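Local structure of putative dehydratase (Mesorhizobium loti, 2POZ) at the interface of chains A and B and the interface of chains A and C. The protein is a putative dehydratase of the mandelate racemase/muconate lactonizing enzyme family in the enolase superfamily, and probably acts as a lyase. Residues are numbered along the deposited sequence; one frame, centred on the assembly and turned at random. Chains: chain A/B/C, Putative dehydratase.

Chain A meets two copies of itself, chain B at contact 1 and chain C at contact 2. The centres of the C-alpha atoms of the two contacts lie about 18 Å apart. Helix 68-78 serves both, with A:Glu69 near its start in contact 2 and A:Tyr76 near its end in contact 1. Helix 87-108 also serves both, with A:Phe90 near its start in contact 1 and A:Trp101 in contact 2. Each interface is two-fold symmetric, so every contact recurs with the chains exchanged. The deposited assembly is an octamer. Two different two-fold interfaces on one chain can link dimers into such a larger assembly.

Contact 1: the interface of chains A and B. Residues chain A 76, 82-85, 90, 261, 263; chain B 235, 237.
B:Phe237 pushes its ring between A:Asn84 and A:Phe263. Both chains are copies of one protein of the mandelate racemase/muconate lactonizing enzyme family. A:Asn84 lies in the loop that follows helix 68-78, and A:Phe263 lies in helix 261-269. The tight part is this ring. A:Asn84 CA sits over the centre of one face, 3.4 Å from the B:Phe237 ring centroid. A:Phe263 CB presses on the opposite face, offset toward the rim, 3.5 Å from B:Phe237 CG. The A:Phe263 ring stands edge-to-face to B:Phe237, the planes 65° apart. Its CG is anti to the carbonyl carbon (chi1 -48°), which swings the A:Phe263 ring to lie with CD1 beside B:Phe237 CD1, while CB rests on the face. At the far end of the ring, A:Phe90 CE1 comes to 3.8 Å from B:Phe237 CE1, and A:Thr261 OG1 approaches CZ.

The polar part lies to one side. A:Tyr76 and B:Asp235 meet tip to tip. The phenol OH donates to the carboxylate OD2 of B:Asp235 at 2.7 Å, on its syn side and 18° out of the carboxylate plane. The same OH also stands at the edge of the B:Phe237 ring. The other oxygen, B:Asp235 OD1, accepts from the backbone N of B:Phe237 at 2.9 Å. This bond fixes the carboxylate against its own chain.

The looser part is at the rim. A:Lys83 passes B:Asp235 with its aliphatic CB and CG; its NZ stays 5.4 Å from OD2, so no salt bridge forms, though the lysine may favour the carboxylate charge. Beside the ring's root, a water links the carbonyl oxygens of A:Phe263 and B:Phe237.

Contact 2: the interface of chains A and C. Residues chain A 69, 101, 116, 288, 291-292; chain C 115-117, 288, 291, 324.
The backbone N of A:Glu69, near the start of helix 68-78, donates to the carbonyl O of C:Gly117 at 3.0 Å, nearly straight (170° at H) and in the carbonyl plane. C:Gly117 has a positive phi. Its CA lies 3.5 Å from A:Trp101 CH2, at the far end of the indole. The C:Leu115 carbonyl O meets the same ring at its edge, in plane. Within chain A, A:Phe116 CE1 lies over one indole face, offset toward the rim, and backs the tryptophan.

A:Glu69 and C:Lys291 reach toward each other tip to tip. The lysine NZ makes a salt bridge to the carboxylate OE2 of A:Glu69 at 2.8 Å, coming from above the carboxylate plane. A:Lys292 NZ, from the glutamate's own chain, takes the syn lone pair of OE2, also at 2.8 Å. One oxygen thus meets two lysine amino groups, A:Lys292 NZ and C:Lys291 NZ, which stand 4.3 Å apart. The carboxylate may offset their likely like charges. The A:Glu69 chain bends at chi2 (-85°) to bring its tip to both. C:Lys291 is extended until a final turn at chi4 (56°). Its NZ also donates to the amide OD1 of C:Asn324 at 2.7 Å, on a lone pair, so a second-shell amide positions the lysine.

Next to the ion pairs is an apolar part. The selenomethionine A:Met288 brings its terminal CE to 4.0 Å from C:Lys291 CE, and C:Met288 meets A:Lys291 CE in the same way.

In the fold, helix 287-298 of each chain faces the partner here. Chain A adds the start of helix 68-78 and A:Trp101 of helix 87-108, and chain C adds the turn after helix 112-115 and the loop residue C:Asn324.

Contact 1: the interface of chains A and B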
loop_
_atom_site.group_PDB
_atom_site.type_symbol
_atom_site.label_atom_id
_atom_site.label_comp_id
_atom_site.label_asym_id
_atom_site.label_seq_id
_atom_site.Cartn_x
_atom_site.Cartn_y
_atom_site.Cartn_z
ATOM N N TYR A 76 -3.421 6.571 33.391
ATOM C CA TYR A 76 -2.936 6.604 32.019
ATOM C C TYR A 76 -2.544 8.028 31.646
ATOM O O TYR A 76 -1.447 8.280 31.158
ATOM C CB TYR A 76 -4.014 6.138 31.047
ATOM C CG TYR A 76 -3.498 6.050 29.630
ATOM C CD1 TYR A 76 -2.860 4.893 29.176
ATOM C CD2 TYR A 76 -3.552 7.154 28.777
ATOM C CE1 TYR A 76 -2.278 4.835 27.910
ATOM C CE2 TYR A 76 -2.968 7.110 27.498
ATOM C CZ TYR A 76 -2.331 5.947 27.077
ATOM O OH TYR A 76 -1.735 5.893 25.834
ATOM N N ALA A 82 2.873 6.157 30.822
ATOM C CA ALA A 82 1.863 5.234 30.322
ATOM C C ALA A 82 1.637 5.382 28.811
ATOM O O ALA A 82 1.303 4.409 28.136
ATOM C CB ALA A 82 0.547 5.448 31.059
ATOM N N LYS A 83 1.801 6.595 28.284
ATOM C CA LYS A 83 1.595 6.830 26.852
ATOM C C LYS A 83 2.724 6.129 26.099
ATOM O O LYS A 83 3.886 6.506 26.212
ATOM C CB LYS A 83 1.550 8.337 26.560
ATOM C CG LYS A 83 0.394 9.052 27.280
ATOM C CD LYS A 83 0.263 10.527 26.847
ATOM C CE LYS A 83 -0.944 11.194 27.511
ATOM N NZ LYS A 83 -1.129 12.626 27.126
ATOM N N ASN A 84 2.347 5.100 25.340
ATOM C CA ASN A 84 3.274 4.235 24.608
ATOM C C ASN A 84 4.101 3.505 25.662
ATOM O O ASN A 84 5.249 3.133 25.423
ATOM C CB ASN A 84 4.214 5.018 23.682
ATOM C CG ASN A 84 5.054 4.088 22.798
ATOM O OD1 ASN A 84 4.540 3.107 22.260
ATOM N ND2 ASN A 84 6.338 4.396 22.647
ATOM N N GLY A 85 3.488 3.306 26.829
ATOM C CA GLY A 85 4.144 2.653 27.952
ATOM C C GLY A 85 4.366 1.155 27.817
ATOM O O GLY A 85 3.732 0.485 26.992
ATOM N N PHE A 90 2.400 -0.661 32.904
ATOM C CA PHE A 90 1.127 -1.341 32.772
ATOM C C PHE A 90 0.885 -2.510 33.705
ATOM O O PHE A 90 -0.264 -2.827 33.997
ATOM C CB PHE A 90 0.862 -1.708 31.309
ATOM C CG PHE A 90 0.423 -0.525 30.491
ATOM C CD1 PHE A 90 1.221 -0.020 29.471
ATOM C CD2 PHE A 90 -0.734 0.165 30.836
ATOM C CE1 PHE A 90 0.872 1.172 28.813
ATOM C CE2 PHE A 90 -1.089 1.353 30.187
ATOM C CZ PHE A 90 -0.280 1.855 29.175
ATOM N N THR A 261 -1.961 -3.258 26.340
ATOM C CA THR A 261 -3.181 -2.467 26.115
ATOM C C THR A 261 -3.762 -2.603 24.715
ATOM O O THR A 261 -3.147 -3.179 23.818
ATOM C CB THR A 261 -2.985 -0.945 26.376
ATOM O OG1 THR A 261 -2.314 -0.338 25.262
ATOM C CG2 THR A 261 -2.184 -0.704 27.658
ATOM N N PHE A 263 -4.051 -0.354 22.681
ATOM C CA PHE A 263 -3.195 0.441 21.811
ATOM C C PHE A 263 -2.004 -0.361 21.311
ATOM O O PHE A 263 -1.545 -0.160 20.188
ATOM C CB PHE A 263 -2.742 1.695 22.562
ATOM C CG PHE A 263 -3.870 2.415 23.259
ATOM C CD1 PHE A 263 -3.650 3.090 24.454
ATOM C CD2 PHE A 263 -5.158 2.398 22.727
ATOM C CE1 PHE A 263 -4.704 3.739 25.113
ATOM C CE2 PHE A 263 -6.216 3.038 23.371
ATOM C CZ PHE A 263 -5.991 3.711 24.568
ATOM N N ASP B 235 -1.027 11.001 20.888
ATOM C CA ASP B 235 -0.536 9.994 21.821
ATOM C C ASP B 235 0.563 9.165 21.153
ATOM O O ASP B 235 0.366 8.641 20.068
ATOM C CB ASP B 235 -1.688 9.081 22.230
ATOM C CG ASP B 235 -1.347 8.196 23.405
ATOM O OD1 ASP B 235 -0.266 7.559 23.400
ATOM O OD2 ASP B 235 -2.179 8.131 24.334
ATOM N N PHE B 237 1.408 6.344 21.410
ATOM C CA PHE B 237 0.958 4.982 21.109
ATOM C C PHE B 237 0.356 4.894 19.703
ATOM O O PHE B 237 0.425 3.851 19.051
ATOM C CB PHE B 237 -0.111 4.550 22.118
ATOM C CG PHE B 237 0.295 3.407 23.014
ATOM C CD1 PHE B 237 -0.009 3.447 24.379
ATOM C CD2 PHE B 237 0.919 2.269 22.496
ATOM C CE1 PHE B 237 0.298 2.365 25.218
ATOM C CE2 PHE B 237 1.230 1.186 23.319
ATOM C CZ PHE B 237 0.917 1.232 24.688
HETATM O O HOH W 1 -1.403 1.659 18.342
#

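Contact 2: the interface of chains A and C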
loop_
_atom_site.group_PDB
_atom_site.type_symbol
_atom_site.label_atom_id
_atom_site.label_comp_id
_atom_site.label_asym_id
_atom_site.label_seq_id
_atom_site.Cartn_x
_atom_site.Cartn_y
_atom_site.Cartn_z
ATOM N N GLU A 69 -13.093 2.903 35.614
ATOM C CA GLU A 69 -12.685 3.481 34.333
ATOM C C GLU A 69 -12.003 4.829 34.559
ATOM O O GLU A 69 -11.010 5.143 33.906
ATOM C CB GLU A 69 -13.896 3.663 33.403
ATOM C CG GLU A 69 -14.440 2.377 32.786
ATOM C CD GLU A 69 -13.704 1.954 31.518
ATOM O OE1 GLU A 69 -12.798 2.687 31.060
ATOM O OE2 GLU A 69 -14.043 0.882 30.972
ATOM N N TRP A 101 -11.716 -4.167 40.589
ATOM C CA TRP A 101 -12.834 -5.025 40.182
ATOM C C TRP A 101 -13.167 -6.018 41.298
ATOM O O TRP A 101 -14.326 -6.395 41.492
ATOM C CB TRP A 101 -12.508 -5.788 38.891
ATOM C CG TRP A 101 -12.640 -4.938 37.666
ATOM C CD1 TRP A 101 -11.632 -4.407 36.921
ATOM C CD2 TRP A 101 -13.865 -4.458 37.088
ATOM N NE1 TRP A 101 -12.147 -3.620 35.912
ATOM C CE2 TRP A 101 -13.516 -3.637 35.995
ATOM C CE3 TRP A 101 -15.221 -4.643 37.395
ATOM C CZ2 TRP A 101 -14.477 -2.996 35.205
ATOM C CZ3 TRP A 101 -16.177 -4.006 36.610
ATOM C CH2 TRP A 101 -15.797 -3.194 35.525
ATOM N N PHE A 116 -19.194 -8.395 33.991
ATOM C CA PHE A 116 -18.742 -8.367 32.601
ATOM C C PHE A 116 -19.765 -8.885 31.591
ATOM O O PHE A 116 -19.502 -8.895 30.387
ATOM C CB PHE A 116 -17.449 -9.195 32.460
ATOM C CG PHE A 116 -16.210 -8.494 32.961
ATOM C CD1 PHE A 116 -16.290 -7.260 33.607
ATOM C CD2 PHE A 116 -14.955 -9.071 32.777
ATOM C CE1 PHE A 116 -15.139 -6.613 34.059
ATOM C CE2 PHE A 116 -13.800 -8.429 33.224
ATOM C CZ PHE A 116 -13.894 -7.198 33.867
HETATM N N MSE A 288 -10.593 -5.526 32.675
HETATM C CA MSE A 288 -11.472 -4.904 31.692
HETATM C C MSE A 288 -10.692 -4.553 30.425
HETATM O O MSE A 288 -11.182 -4.767 29.321
HETATM C CB MSE A 288 -12.138 -3.656 32.278
HETATM C CG MSE A 288 -13.022 -2.889 31.288
HETATM SE SE MSE A 288 -14.394 -3.969 30.437
HETATM C CE MSE A 288 -15.838 -3.700 31.729
ATOM N N LYS A 291 -10.398 -7.600 28.550
ATOM C CA LYS A 291 -11.680 -7.984 27.974
ATOM C C LYS A 291 -11.878 -7.156 26.687
ATOM O O LYS A 291 -12.341 -7.681 25.667
ATOM C CB LYS A 291 -12.828 -7.709 28.952
ATOM C CG LYS A 291 -14.214 -7.958 28.353
ATOM C CD LYS A 291 -15.332 -7.742 29.375
ATOM C CE LYS A 291 -16.705 -7.849 28.713
ATOM N NZ LYS A 291 -16.888 -9.130 27.955
ATOM N N LYS A 292 -11.513 -5.875 26.740
ATOM C CA LYS A 292 -11.631 -4.990 25.573
ATOM C C LYS A 292 -10.711 -5.475 24.455
ATOM O O LYS A 292 -11.098 -5.496 23.280
ATOM C CB LYS A 292 -11.265 -3.555 25.947
ATOM C CG LYS A 292 -12.264 -2.903 26.901
ATOM C CD LYS A 292 -11.755 -1.579 27.431
ATOM C CE LYS A 292 -12.835 -0.872 28.233
ATOM N NZ LYS A 292 -12.304 0.366 28.850
ATOM N N LEU C 115 -21.837 -1.379 36.573
ATOM C CA LEU C 115 -21.352 -2.689 36.143
ATOM C C LEU C 115 -20.247 -2.544 35.089
ATOM O O LEU C 115 -19.334 -3.368 35.013
ATOM C CB LEU C 115 -22.504 -3.507 35.553
ATOM C CG LEU C 115 -23.781 -3.645 36.389
ATOM C CD1 LEU C 115 -24.825 -4.402 35.577
ATOM C CD2 LEU C 115 -23.490 -4.369 37.703
ATOM N N PHE C 116 -20.343 -1.490 34.286
ATOM C CA PHE C 116 -19.386 -1.216 33.217
ATOM C C PHE C 116 -18.058 -0.624 33.698
ATOM O O PHE C 116 -17.156 -0.382 32.895
ATOM C CB PHE C 116 -20.025 -0.277 32.178
ATOM C CG PHE C 116 -21.050 -0.944 31.282
ATOM C CD1 PHE C 116 -21.423 -2.269 31.476
ATOM C CD2 PHE C 116 -21.621 -0.244 30.222
ATOM C CE1 PHE C 116 -22.345 -2.894 30.626
ATOM C CE2 PHE C 116 -22.542 -0.857 29.367
ATOM C CZ PHE C 116 -22.903 -2.187 29.569
ATOM N N GLY C 117 -17.932 -0.386 35.000
ATOM C CA GLY C 117 -16.693 0.172 35.515
ATOM C C GLY C 117 -16.857 1.509 36.206
ATOM O O GLY C 117 -15.882 2.218 36.441
HETATM N N MSE C 288 -23.325 -2.911 25.775
HETATM C CA MSE C 288 -21.957 -3.427 25.896
HETATM C C MSE C 288 -21.236 -3.406 24.545
HETATM O O MSE C 288 -20.058 -3.064 24.475
HETATM C CB MSE C 288 -21.955 -4.850 26.476
HETATM C CG MSE C 288 -20.568 -5.503 26.544
HETATM SE SE MSE C 288 -19.247 -4.517 27.584
HETATM C CE MSE C 288 -19.638 -5.244 29.349
ATOM N N LYS C 291 -20.114 -0.041 24.044
ATOM C CA LYS C 291 -18.998 0.270 24.932
ATOM C C LYS C 291 -17.715 -0.272 24.302
ATOM O O LYS C 291 -16.685 0.403 24.298
ATOM C CB LYS C 291 -19.189 -0.367 26.313
ATOM C CG LYS C 291 -18.002 -0.133 27.250
ATOM C CD LYS C 291 -18.263 -0.679 28.646
ATOM C CE LYS C 291 -17.012 -0.588 29.522
ATOM N NZ LYS C 291 -16.493 0.804 29.592
ATOM N N ASN C 324 -20.209 6.451 31.394
ATOM C CA ASN C 324 -19.066 5.560 31.587
ATOM C C ASN C 324 -17.918 5.530 30.563
ATOM O O ASN C 324 -16.797 5.172 30.930
ATOM C CB ASN C 324 -19.624 4.144 31.813
ATOM C CG ASN C 324 -18.563 3.058 31.747
ATOM O OD1 ASN C 324 -18.227 2.569 30.671
ATOM N ND2 ASN C 324 -18.040 2.667 32.907
#